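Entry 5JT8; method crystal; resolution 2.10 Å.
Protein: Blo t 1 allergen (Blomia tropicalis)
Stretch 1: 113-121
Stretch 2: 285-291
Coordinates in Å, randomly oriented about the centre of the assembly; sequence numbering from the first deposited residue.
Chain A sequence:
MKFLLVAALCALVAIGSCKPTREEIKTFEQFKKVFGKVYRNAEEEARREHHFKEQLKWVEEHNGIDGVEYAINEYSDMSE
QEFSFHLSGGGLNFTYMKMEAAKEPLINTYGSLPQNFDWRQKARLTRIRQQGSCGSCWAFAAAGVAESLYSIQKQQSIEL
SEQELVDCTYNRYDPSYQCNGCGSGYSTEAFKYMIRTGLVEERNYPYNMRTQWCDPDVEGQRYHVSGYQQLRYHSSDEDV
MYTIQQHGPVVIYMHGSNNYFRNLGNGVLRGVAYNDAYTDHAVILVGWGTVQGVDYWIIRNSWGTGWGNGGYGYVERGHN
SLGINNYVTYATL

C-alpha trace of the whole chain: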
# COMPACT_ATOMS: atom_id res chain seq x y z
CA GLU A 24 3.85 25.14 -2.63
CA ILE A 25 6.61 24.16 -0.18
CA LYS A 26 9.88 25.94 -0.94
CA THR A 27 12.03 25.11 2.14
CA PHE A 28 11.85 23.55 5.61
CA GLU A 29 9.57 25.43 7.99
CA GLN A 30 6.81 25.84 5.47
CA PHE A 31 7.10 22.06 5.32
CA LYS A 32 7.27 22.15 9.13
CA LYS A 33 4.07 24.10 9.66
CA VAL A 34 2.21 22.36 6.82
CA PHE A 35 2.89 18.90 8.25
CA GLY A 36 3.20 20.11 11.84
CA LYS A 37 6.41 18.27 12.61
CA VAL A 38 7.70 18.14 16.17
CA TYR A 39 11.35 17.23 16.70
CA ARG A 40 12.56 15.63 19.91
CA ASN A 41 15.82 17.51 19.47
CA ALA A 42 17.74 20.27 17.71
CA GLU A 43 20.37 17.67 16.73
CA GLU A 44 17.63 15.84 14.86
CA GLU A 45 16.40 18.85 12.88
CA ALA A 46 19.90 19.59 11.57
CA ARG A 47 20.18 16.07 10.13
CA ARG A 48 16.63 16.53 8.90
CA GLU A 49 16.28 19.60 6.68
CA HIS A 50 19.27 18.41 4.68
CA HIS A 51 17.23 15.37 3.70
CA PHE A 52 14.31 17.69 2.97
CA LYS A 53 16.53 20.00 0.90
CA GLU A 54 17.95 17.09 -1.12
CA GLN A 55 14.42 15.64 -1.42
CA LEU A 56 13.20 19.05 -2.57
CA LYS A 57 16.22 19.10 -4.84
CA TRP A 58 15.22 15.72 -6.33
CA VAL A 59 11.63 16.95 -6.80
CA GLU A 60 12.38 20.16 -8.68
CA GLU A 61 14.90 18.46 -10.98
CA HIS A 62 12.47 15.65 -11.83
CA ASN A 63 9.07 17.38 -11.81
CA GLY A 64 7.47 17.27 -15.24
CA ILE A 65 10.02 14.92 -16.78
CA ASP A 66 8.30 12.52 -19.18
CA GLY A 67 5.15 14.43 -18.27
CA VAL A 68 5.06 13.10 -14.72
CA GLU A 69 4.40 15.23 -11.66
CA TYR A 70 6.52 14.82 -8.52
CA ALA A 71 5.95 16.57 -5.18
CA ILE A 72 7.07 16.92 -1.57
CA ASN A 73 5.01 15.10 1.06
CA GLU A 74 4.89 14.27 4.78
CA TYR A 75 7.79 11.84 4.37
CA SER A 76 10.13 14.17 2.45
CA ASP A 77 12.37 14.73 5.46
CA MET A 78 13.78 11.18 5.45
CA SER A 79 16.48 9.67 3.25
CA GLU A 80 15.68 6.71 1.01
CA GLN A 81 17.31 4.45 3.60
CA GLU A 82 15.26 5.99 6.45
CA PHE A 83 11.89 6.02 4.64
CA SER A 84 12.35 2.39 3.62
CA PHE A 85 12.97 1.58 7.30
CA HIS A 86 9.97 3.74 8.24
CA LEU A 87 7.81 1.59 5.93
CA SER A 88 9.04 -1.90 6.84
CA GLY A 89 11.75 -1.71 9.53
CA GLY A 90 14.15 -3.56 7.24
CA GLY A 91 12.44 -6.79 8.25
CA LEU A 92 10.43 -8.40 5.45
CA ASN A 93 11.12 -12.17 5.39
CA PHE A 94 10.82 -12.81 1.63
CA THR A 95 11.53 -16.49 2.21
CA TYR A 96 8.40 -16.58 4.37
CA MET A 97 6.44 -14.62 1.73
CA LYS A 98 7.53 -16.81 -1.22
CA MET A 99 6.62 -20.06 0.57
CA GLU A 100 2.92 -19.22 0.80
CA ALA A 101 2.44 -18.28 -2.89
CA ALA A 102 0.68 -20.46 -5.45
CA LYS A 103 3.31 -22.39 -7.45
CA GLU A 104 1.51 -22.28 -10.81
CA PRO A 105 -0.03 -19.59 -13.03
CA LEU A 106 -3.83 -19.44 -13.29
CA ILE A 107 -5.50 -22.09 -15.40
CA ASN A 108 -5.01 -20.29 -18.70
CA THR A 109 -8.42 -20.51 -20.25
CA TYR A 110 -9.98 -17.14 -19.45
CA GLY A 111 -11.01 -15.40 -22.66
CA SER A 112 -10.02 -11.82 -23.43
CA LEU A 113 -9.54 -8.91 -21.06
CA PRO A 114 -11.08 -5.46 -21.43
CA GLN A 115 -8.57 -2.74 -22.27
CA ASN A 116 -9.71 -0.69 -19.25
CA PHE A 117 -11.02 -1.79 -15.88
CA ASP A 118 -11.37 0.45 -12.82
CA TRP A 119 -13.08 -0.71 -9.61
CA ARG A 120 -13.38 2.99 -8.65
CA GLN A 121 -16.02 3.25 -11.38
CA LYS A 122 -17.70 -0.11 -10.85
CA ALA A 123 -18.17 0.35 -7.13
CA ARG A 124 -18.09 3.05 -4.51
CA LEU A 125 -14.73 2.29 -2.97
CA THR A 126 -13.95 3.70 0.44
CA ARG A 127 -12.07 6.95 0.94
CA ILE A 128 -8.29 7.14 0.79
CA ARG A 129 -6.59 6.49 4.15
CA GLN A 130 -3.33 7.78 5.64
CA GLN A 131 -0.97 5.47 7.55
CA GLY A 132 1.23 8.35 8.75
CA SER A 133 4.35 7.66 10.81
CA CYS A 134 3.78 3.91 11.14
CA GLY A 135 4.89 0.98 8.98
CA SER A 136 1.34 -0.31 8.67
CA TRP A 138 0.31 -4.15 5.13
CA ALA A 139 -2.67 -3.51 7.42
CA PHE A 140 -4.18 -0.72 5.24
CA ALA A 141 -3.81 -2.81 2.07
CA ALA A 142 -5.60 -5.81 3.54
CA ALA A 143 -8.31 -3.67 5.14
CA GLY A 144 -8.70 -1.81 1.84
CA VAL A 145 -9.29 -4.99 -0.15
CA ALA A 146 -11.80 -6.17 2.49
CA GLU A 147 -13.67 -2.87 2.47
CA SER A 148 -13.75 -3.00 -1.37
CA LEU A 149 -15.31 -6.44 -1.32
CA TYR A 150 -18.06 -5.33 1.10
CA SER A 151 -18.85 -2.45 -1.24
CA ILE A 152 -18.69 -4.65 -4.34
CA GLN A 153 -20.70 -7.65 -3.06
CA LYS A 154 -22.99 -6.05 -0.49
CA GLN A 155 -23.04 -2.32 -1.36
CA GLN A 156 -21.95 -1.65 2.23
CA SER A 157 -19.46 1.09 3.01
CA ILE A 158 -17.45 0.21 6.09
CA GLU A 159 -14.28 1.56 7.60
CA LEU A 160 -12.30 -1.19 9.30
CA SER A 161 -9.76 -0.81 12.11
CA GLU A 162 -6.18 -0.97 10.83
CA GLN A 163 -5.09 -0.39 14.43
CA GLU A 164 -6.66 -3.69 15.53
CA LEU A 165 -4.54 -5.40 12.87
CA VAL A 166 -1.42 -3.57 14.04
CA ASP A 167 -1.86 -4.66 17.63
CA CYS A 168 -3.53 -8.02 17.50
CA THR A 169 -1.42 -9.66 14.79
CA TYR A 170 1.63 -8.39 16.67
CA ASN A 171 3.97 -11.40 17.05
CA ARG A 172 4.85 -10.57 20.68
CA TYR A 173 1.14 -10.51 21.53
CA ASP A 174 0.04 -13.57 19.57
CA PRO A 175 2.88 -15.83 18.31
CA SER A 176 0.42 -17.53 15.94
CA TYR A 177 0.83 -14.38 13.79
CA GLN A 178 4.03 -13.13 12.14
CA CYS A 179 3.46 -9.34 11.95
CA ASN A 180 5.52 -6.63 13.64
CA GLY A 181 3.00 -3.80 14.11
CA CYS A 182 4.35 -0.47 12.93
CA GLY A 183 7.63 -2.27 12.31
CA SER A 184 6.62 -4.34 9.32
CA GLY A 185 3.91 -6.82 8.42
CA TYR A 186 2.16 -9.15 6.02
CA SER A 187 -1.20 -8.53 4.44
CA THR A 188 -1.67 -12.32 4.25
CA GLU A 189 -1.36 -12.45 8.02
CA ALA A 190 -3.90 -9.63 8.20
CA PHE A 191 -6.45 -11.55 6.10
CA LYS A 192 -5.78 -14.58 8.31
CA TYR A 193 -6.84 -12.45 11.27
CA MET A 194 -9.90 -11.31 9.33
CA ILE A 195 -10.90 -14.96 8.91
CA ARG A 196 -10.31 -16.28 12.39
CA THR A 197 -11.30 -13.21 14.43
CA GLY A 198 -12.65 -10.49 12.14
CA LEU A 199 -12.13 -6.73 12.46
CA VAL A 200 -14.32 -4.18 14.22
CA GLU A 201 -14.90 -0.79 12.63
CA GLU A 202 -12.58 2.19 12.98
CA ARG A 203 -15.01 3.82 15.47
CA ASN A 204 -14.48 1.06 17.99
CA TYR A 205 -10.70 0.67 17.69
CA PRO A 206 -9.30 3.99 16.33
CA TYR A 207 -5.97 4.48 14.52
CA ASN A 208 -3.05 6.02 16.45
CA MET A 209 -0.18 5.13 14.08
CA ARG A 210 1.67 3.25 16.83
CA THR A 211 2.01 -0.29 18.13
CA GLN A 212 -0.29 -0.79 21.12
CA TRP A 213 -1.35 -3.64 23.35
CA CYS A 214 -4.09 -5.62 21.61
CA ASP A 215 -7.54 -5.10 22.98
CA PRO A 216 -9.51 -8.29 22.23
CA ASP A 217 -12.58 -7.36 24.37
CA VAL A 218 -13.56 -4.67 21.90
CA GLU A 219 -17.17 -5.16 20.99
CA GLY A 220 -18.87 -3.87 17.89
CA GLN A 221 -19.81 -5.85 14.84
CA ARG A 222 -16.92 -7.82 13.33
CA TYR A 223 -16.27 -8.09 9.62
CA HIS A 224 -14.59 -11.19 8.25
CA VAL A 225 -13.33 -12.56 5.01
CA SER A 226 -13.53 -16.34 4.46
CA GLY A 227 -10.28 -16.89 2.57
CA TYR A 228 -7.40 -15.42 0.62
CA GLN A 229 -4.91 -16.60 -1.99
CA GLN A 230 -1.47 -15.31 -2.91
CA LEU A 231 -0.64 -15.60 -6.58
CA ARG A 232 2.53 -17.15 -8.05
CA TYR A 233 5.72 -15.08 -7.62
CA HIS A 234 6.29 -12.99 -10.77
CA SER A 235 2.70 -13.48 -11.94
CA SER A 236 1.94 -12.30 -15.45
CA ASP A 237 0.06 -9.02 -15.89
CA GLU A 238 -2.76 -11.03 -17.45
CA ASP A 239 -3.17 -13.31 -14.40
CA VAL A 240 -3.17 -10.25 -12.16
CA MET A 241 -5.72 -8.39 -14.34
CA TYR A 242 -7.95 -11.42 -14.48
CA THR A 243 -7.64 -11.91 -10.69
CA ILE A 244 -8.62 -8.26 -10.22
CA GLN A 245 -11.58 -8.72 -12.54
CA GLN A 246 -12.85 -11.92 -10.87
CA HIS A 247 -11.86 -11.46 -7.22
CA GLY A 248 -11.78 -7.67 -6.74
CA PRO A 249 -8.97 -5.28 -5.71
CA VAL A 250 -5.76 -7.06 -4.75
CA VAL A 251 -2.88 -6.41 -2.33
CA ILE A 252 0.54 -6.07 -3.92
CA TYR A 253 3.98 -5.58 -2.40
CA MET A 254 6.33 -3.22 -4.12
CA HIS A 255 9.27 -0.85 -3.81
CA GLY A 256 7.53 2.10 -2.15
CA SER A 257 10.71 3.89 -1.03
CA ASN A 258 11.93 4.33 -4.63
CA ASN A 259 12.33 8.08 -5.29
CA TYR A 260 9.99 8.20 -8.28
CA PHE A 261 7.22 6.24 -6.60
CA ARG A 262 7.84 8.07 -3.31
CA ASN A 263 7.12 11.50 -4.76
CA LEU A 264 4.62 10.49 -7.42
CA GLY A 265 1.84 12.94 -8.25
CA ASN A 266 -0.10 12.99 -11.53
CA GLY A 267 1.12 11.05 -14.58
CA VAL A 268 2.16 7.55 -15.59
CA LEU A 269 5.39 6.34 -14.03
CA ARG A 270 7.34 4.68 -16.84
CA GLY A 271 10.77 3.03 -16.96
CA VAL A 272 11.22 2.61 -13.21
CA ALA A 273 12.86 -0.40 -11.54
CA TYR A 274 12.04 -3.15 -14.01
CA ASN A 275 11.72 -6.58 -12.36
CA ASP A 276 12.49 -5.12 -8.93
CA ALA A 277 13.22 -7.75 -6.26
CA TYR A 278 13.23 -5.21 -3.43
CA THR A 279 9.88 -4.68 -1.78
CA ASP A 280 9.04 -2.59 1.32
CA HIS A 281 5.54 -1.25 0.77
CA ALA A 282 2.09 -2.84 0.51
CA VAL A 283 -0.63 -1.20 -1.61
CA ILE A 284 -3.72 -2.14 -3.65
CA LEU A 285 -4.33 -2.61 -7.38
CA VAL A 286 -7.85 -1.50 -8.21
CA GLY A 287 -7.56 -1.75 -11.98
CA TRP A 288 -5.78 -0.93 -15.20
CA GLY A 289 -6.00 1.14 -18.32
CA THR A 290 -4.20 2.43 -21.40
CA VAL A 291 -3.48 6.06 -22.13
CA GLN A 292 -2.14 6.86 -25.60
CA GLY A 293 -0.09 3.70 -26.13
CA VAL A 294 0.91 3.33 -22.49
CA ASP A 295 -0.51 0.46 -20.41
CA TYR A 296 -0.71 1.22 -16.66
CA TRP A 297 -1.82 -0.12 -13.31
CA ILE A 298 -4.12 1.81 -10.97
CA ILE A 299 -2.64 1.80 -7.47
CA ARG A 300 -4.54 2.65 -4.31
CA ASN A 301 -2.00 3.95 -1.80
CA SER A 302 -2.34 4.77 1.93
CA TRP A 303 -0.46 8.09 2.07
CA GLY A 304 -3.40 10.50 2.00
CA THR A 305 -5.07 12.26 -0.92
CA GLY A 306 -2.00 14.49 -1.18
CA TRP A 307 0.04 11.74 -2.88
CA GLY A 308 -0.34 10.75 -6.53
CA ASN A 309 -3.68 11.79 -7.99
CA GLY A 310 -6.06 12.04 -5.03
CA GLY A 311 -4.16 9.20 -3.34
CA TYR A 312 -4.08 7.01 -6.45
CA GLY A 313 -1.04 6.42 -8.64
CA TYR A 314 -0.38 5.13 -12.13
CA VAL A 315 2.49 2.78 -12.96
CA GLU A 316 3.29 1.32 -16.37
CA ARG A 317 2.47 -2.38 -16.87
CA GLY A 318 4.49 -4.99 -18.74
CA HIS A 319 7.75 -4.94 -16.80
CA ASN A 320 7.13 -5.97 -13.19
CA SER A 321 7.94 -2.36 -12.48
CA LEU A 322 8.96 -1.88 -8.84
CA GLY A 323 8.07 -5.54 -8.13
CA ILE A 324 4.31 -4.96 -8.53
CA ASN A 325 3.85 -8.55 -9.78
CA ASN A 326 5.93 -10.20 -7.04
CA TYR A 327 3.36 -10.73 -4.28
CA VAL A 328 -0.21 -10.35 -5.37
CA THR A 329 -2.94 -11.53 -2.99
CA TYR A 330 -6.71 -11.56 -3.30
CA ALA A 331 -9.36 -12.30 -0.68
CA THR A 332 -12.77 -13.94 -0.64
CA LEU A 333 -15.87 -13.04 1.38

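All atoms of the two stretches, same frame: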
# COMPACT_ATOMS: atom_id res chain seq x y z
N LEU A 113 -9.39 -9.89 -22.12
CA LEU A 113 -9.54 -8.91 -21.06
C LEU A 113 -9.89 -7.55 -21.64
O LEU A 113 -9.37 -7.17 -22.69
CB LEU A 113 -8.25 -8.82 -20.23
CG LEU A 113 -7.85 -10.12 -19.51
CD1 LEU A 113 -6.43 -10.07 -18.96
CD2 LEU A 113 -8.84 -10.41 -18.40
N PRO A 114 -10.77 -6.80 -20.95
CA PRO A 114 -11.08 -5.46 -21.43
C PRO A 114 -9.84 -4.59 -21.34
O PRO A 114 -9.00 -4.82 -20.47
CB PRO A 114 -12.19 -4.99 -20.49
CG PRO A 114 -12.11 -5.88 -19.30
CD PRO A 114 -11.53 -7.17 -19.75
N GLN A 115 -9.73 -3.63 -22.25
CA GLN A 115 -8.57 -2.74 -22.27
C GLN A 115 -8.51 -1.91 -20.99
O GLN A 115 -7.42 -1.66 -20.47
CB GLN A 115 -8.61 -1.81 -23.51
CG GLN A 115 -7.39 -0.89 -23.61
CD GLN A 115 -7.28 -0.15 -24.94
OE1 GLN A 115 -8.16 0.63 -25.31
NE2 GLN A 115 -6.18 -0.37 -25.66
N ASN A 116 -9.66 -1.48 -20.49
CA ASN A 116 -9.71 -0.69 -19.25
C ASN A 116 -10.62 -1.33 -18.23
O ASN A 116 -11.69 -1.84 -18.56
CB ASN A 116 -10.20 0.74 -19.51
CG ASN A 116 -9.36 1.47 -20.53
OD1 ASN A 116 -8.24 1.90 -20.25
ND2 ASN A 116 -9.90 1.63 -21.73
N PHE A 117 -10.21 -1.27 -16.98
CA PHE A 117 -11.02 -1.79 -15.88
C PHE A 117 -10.63 -0.99 -14.64
O PHE A 117 -9.46 -0.87 -14.31
CB PHE A 117 -10.78 -3.29 -15.69
CG PHE A 117 -11.75 -3.95 -14.75
CD1 PHE A 117 -11.56 -3.89 -13.37
CD2 PHE A 117 -12.85 -4.64 -15.24
CE1 PHE A 117 -12.46 -4.50 -12.50
CE2 PHE A 117 -13.75 -5.25 -14.37
CZ PHE A 117 -13.55 -5.18 -13.00
N ASP A 118 -11.62 -0.42 -13.96
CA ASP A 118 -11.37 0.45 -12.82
C ASP A 118 -12.44 0.21 -11.76
O ASP A 118 -13.58 0.65 -11.92
CB ASP A 118 -11.36 1.93 -13.29
CG ASP A 118 -10.85 2.89 -12.23
OD1 ASP A 118 -10.73 2.50 -11.05
OD2 ASP A 118 -10.56 4.06 -12.57
N TRP A 119 -12.10 -0.49 -10.68
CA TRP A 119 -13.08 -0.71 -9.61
C TRP A 119 -13.63 0.59 -9.02
O TRP A 119 -14.75 0.62 -8.51
CB TRP A 119 -12.49 -1.58 -8.50
CG TRP A 119 -12.56 -3.03 -8.79
CD1 TRP A 119 -11.50 -3.88 -8.98
CD2 TRP A 119 -13.74 -3.83 -8.92
NE1 TRP A 119 -11.95 -5.15 -9.23
CE2 TRP A 119 -13.33 -5.15 -9.20
CE3 TRP A 119 -15.12 -3.56 -8.86
CZ2 TRP A 119 -14.22 -6.20 -9.39
CZ3 TRP A 119 -16.02 -4.59 -9.06
CH2 TRP A 119 -15.57 -5.90 -9.33
N ARG A 120 -12.88 1.69 -9.12
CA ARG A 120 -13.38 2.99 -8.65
C ARG A 120 -14.65 3.43 -9.38
O ARG A 120 -15.42 4.26 -8.89
CB ARG A 120 -12.33 4.09 -8.82
CG ARG A 120 -11.04 3.90 -8.04
CD ARG A 120 -10.06 5.02 -8.37
NE ARG A 120 -9.69 5.00 -9.79
CZ ARG A 120 -8.80 5.81 -10.36
NH1 ARG A 120 -8.17 6.72 -9.62
NH2 ARG A 120 -8.54 5.71 -11.66
N GLN A 121 -14.86 2.88 -10.58
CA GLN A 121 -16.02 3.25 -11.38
C GLN A 121 -17.10 2.19 -11.32
O GLN A 121 -18.24 2.46 -11.66
CB GLN A 121 -15.62 3.50 -12.84
CG GLN A 121 -15.04 4.89 -13.06
CD GLN A 121 -14.38 5.05 -14.41
OE1 GLN A 121 -15.00 4.81 -15.45
NE2 GLN A 121 -13.12 5.47 -14.41
N LEU A 285 -3.96 -2.82 -5.98
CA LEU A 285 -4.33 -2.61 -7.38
C LEU A 285 -5.84 -2.60 -7.48
O LEU A 285 -6.50 -3.54 -7.01
CB LEU A 285 -3.75 -3.68 -8.29
CG LEU A 285 -2.23 -3.79 -8.46
CD1 LEU A 285 -1.88 -4.98 -9.36
CD2 LEU A 285 -1.71 -2.48 -9.06
N VAL A 286 -6.41 -1.56 -8.07
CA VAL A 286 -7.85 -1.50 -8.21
C VAL A 286 -8.25 -1.54 -9.68
O VAL A 286 -9.43 -1.48 -10.00
CB VAL A 286 -8.45 -0.23 -7.58
CG1 VAL A 286 -8.20 -0.20 -6.07
CG2 VAL A 286 -7.92 1.01 -8.26
N GLY A 287 -7.27 -1.64 -10.57
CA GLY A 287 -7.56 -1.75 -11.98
C GLY A 287 -6.42 -1.42 -12.92
O GLY A 287 -5.26 -1.35 -12.53
N TRP A 288 -6.77 -1.21 -14.18
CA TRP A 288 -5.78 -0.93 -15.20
C TRP A 288 -6.41 -0.18 -16.34
O TRP A 288 -7.64 -0.13 -16.46
CB TRP A 288 -5.16 -2.22 -15.71
CG TRP A 288 -6.13 -3.04 -16.52
CD1 TRP A 288 -6.36 -2.94 -17.86
CD2 TRP A 288 -6.99 -4.07 -16.04
NE1 TRP A 288 -7.32 -3.86 -18.25
CE2 TRP A 288 -7.71 -4.57 -17.15
CE3 TRP A 288 -7.21 -4.65 -14.79
CZ2 TRP A 288 -8.63 -5.62 -17.05
CZ3 TRP A 288 -8.13 -5.67 -14.68
CH2 TRP A 288 -8.83 -6.14 -15.80
N GLY A 289 -5.56 0.38 -17.18
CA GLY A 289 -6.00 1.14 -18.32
C GLY A 289 -4.85 1.38 -19.28
O GLY A 289 -3.73 0.95 -19.03
N THR A 290 -5.16 2.05 -20.38
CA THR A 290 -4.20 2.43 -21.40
C THR A 290 -4.41 3.87 -21.75
O THR A 290 -5.52 4.26 -22.09
CB THR A 290 -4.35 1.59 -22.68
OG1 THR A 290 -4.23 0.20 -22.38
CG2 THR A 290 -3.29 1.99 -23.70
N VAL A 291 -3.36 4.68 -21.69
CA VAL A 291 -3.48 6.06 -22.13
C VAL A 291 -2.45 6.34 -23.22
O VAL A 291 -1.24 6.31 -22.98
CB VAL A 291 -3.35 7.08 -20.96
CG1 VAL A 291 -2.12 6.82 -20.11
CG2 VAL A 291 -3.39 8.53 -21.48
O HOH W 1 -4.78 -1.63 -20.89

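Residues 285-291 form a strand, and the short strand 117-118 pairs with it in antiparallel fashion. The residues that touch lie at least 166 positions apart in the sequence, so this is a long-range contact. Together the two stretches bury 540 Å² of surface.

Leu285 opens the second stretch and makes no contact with the first. The end of its side chain leads away.

Val286 is the first residue to bond across. Its carbonyl accepts from the backbone of Trp119, with Trp119 N to Val286 O at 2.9 Å and a nearly straight angle of 167°. Its side chain adds apolar packing, with Val286 CB 4.4 Å from Trp119 CB. Val286 CG2 also lies 4.3 Å from Arg120 CG, the aliphatic part of that side chain. Asp118 and Arg120 are held together nearby. Asp118 caps the helical turn that follows it, Asp118 OD1 accepting from Arg120 N at 3.0 Å. The same carboxylate forms a salt bridge with the guanidinium group, Asp118 OD2 to Arg120 NH2 at 2.8 Å.

Gly287 faces Asp118 as a non-hydrogen-bonded pair, with the CA atoms of Gly287 and Asp118 4.5 Å apart. The absence of a side chain on Gly287 leaves room for Phe117 O and Asp118 CA. A CB in ideal position on Gly287 would fall 2.1 Å from Phe117 O and 3.0 Å from Asp118 CA. The backbone angles of Gly287 also call for glycine by themselves. Gly287 CA makes a CA-H...O contact with Phe117 O at 3.1 Å.

Trp288 is the centre of the interface and has the largest area covered by the other stretch. Its backbone pairs with Phe117 through two hydrogen bonds. Trp288 N donates to Phe117 O at 2.7 Å, and Phe117 N donates to Trp288 O at 2.9 Å. The side chains of this pair lie on the same face of the sheet. Phe117 CB sits over the indole, 3.4 Å from the centroid of the six-membered ring of Trp288, as a CH-pi contact. The two aromatic rings are nearly parallel, with planes at 17°, but they are slid apart and barely overlap. At the indole edge, Trp288 NE1 donates to Pro114 O at 2.9 Å, which satisfies a polar group on a buried residue. Pro114 CG adds apolar contact, 4.2 Å from Trp288 CZ2.

Gly289 lies close to Asn116, with Asn116 OD1 3.1 Å from Gly289 CA. An ideal CB on Gly289 would clash with Asn116 OD1, at 2.9 Å.

Thr290 extends the bonding past the paired strand residues. Thr290 N donates to Asn116 OD1 at 3.1 Å, so a side-chain amide oxygen takes the acceptor role here. Thr290 OG1 lies 3.6 Å from Gln115 CG. Water 1 bridges the two stretches, donating to Gln115 O at 2.7 Å and to Thr290 OG1 at 2.4 Å.

Val291 points away, and the contact ends before it.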